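Local coordinates for protein (adenylosuccinate lyase) (Thermotoga maritima, PDB 1C3C) that probably cleaves fumarate from adenylosuccinate and from the related SAICAR intermediate, serving two steps of de novo purine biosynthesis, at residues A28-Y33 and G42-I47. Numbering follows the deposited sequence.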
# COMPACT_ATOMS: atom_id res chain seq x y z
N ALA A 28 21.40 21.10 24.90
CA ALA A 28 22.09 21.73 23.77
C ALA A 28 21.60 23.16 23.60
O ALA A 28 22.37 24.08 23.28
CB ALA A 28 21.89 20.92 22.48
N VAL A 29 20.29 23.38 23.81
CA VAL A 29 19.74 24.73 23.64
C VAL A 29 20.25 25.63 24.77
O VAL A 29 20.61 26.80 24.50
CB VAL A 29 18.20 24.68 23.62
CG1 VAL A 29 17.55 26.08 23.67
CG2 VAL A 29 17.72 23.97 22.34
N THR A 30 20.22 25.13 26.02
CA THR A 30 20.71 26.03 27.10
C THR A 30 22.19 26.33 26.88
O THR A 30 22.66 27.45 27.11
CB THR A 30 20.50 25.50 28.54
OG1 THR A 30 21.19 24.28 28.72
CG2 THR A 30 19.01 25.28 28.82
N ARG A 31 22.97 25.33 26.43
CA ARG A 31 24.38 25.57 26.15
C ARG A 31 24.55 26.67 25.11
O ARG A 31 25.41 27.56 25.26
CB ARG A 31 25.10 24.29 25.71
CG ARG A 31 26.57 24.51 25.43
CD ARG A 31 27.25 23.16 25.08
NE ARG A 31 28.59 23.45 24.56
CZ ARG A 31 29.34 22.55 23.95
NH1 ARG A 31 28.92 21.29 23.82
NH2 ARG A 31 30.54 22.89 23.47
N ALA A 32 23.76 26.64 24.04
CA ALA A 32 23.86 27.66 22.99
C ALA A 32 23.46 29.03 23.47
O ALA A 32 24.16 30.02 23.21
CB ALA A 32 22.91 27.29 21.82
N TYR A 33 22.35 29.14 24.22
CA TYR A 33 22.02 30.46 24.77
C TYR A 33 23.17 30.96 25.66
O TYR A 33 23.55 32.13 25.65
CB TYR A 33 20.77 30.34 25.63
CG TYR A 33 19.40 30.49 24.97
CD1 TYR A 33 18.46 29.46 25.03
CD2 TYR A 33 19.01 31.67 24.36
CE1 TYR A 33 17.21 29.59 24.49
CE2 TYR A 33 17.71 31.86 23.84
CZ TYR A 33 16.84 30.80 23.89
OH TYR A 33 15.56 30.95 23.41
N GLY A 42 27.15 29.22 33.74
CA GLY A 42 26.94 28.17 34.72
C GLY A 42 25.59 27.49 34.67
O GLY A 42 25.48 26.40 35.27
N VAL A 43 24.60 28.06 33.97
CA VAL A 43 23.28 27.45 33.98
C VAL A 43 23.29 26.02 33.46
O VAL A 43 22.68 25.11 34.01
CB VAL A 43 22.26 28.29 33.16
CG1 VAL A 43 20.99 27.51 32.87
CG2 VAL A 43 21.98 29.57 33.97
N THR A 44 23.97 25.79 32.32
CA THR A 44 23.88 24.50 31.64
C THR A 44 24.45 23.40 32.53
O THR A 44 23.85 22.35 32.70
CB THR A 44 24.62 24.55 30.29
OG1 THR A 44 23.93 25.50 29.43
CG2 THR A 44 24.56 23.20 29.57
N GLU A 45 25.59 23.71 33.16
CA GLU A 45 26.20 22.69 34.03
C GLU A 45 25.29 22.36 35.20
O GLU A 45 25.18 21.17 35.58
CB GLU A 45 27.58 23.22 34.44
CG GLU A 45 28.31 22.22 35.37
N ARG A 46 24.63 23.38 35.78
CA ARG A 46 23.75 23.09 36.93
C ARG A 46 22.56 22.24 36.53
O ARG A 46 22.12 21.31 37.23
CB ARG A 46 23.25 24.41 37.56
CG ARG A 46 24.42 25.17 38.25
CD ARG A 46 23.84 26.27 39.13
NE ARG A 46 23.03 27.24 38.41
CZ ARG A 46 23.47 28.43 37.99
NH1 ARG A 46 22.62 29.26 37.36
NH2 ARG A 46 24.73 28.78 38.22
N ILE A 47 21.94 22.61 35.38
CA ILE A 47 20.81 21.80 34.93
C ILE A 47 21.22 20.37 34.63
O ILE A 47 20.61 19.36 35.03
CB ILE A 47 20.14 22.46 33.69
CG1 ILE A 47 19.53 23.82 34.09
CG2 ILE A 47 19.07 21.52 33.13
CD1 ILE A 47 18.87 24.52 32.91
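Thr-30 and Thr-44 meet hydroxyl to hydroxyl, with OG1 of Thr-30 3.1 Å from OG1 of Thr-44, near the turn of a helical hairpin toward one end of this elongated, largely helical lyase. Segments 28-33 and 43-47, on helices 15-35 and 43-50, run nearly antiparallel at 157°, their axes 9.1 Å apart at closest approach. Small, beta-branched threonines suit so buried a place, since each offers a methyl for packing and a hydroxyl for bonding. The methyl of Thr-44 leans over the neighbouring helix: its CG2 lies 3.6 Å from OG1 of Thr-30 and 4.0 Å from CB of Arg-31. On the other side of the polar pair, CG2 of Thr-30 and CD1 of Ile-47 reach tip to tip at 4.2 Å, an aliphatic contact that Leu-27, a turn earlier on helix 15-35, extends along Ile-47.

The proton of Thr-30 OG1 has two acceptors within reach, OG1 of Thr-44 and, in a weak bond, the carbonyl O of Leu-27, so the bond between the hydroxyls is not settled. The main polar partner of Thr-44 OG1 is OE1 of Glu-34, to which it presumably gives its proton, so toward Thr-30 it would act only as acceptor. The other oxygen of Glu-34 receives the N-H of Gly-42, the N-cap residue of helix 43-50. Glu-34 thus ties the start of the second helix to the first. A valine in place of Thr-44 would probably leave OE1 of Glu-34 without this hydroxyl partner and set a methyl against OG1 of Thr-30. Arg-31 lends only the root of its side chain to the contact; the chain leaves with CG anti to the backbone N (chi1 -179°) and runs extended to the exposed side, where its NE forms a salt bridge with OE1 of Glu-35.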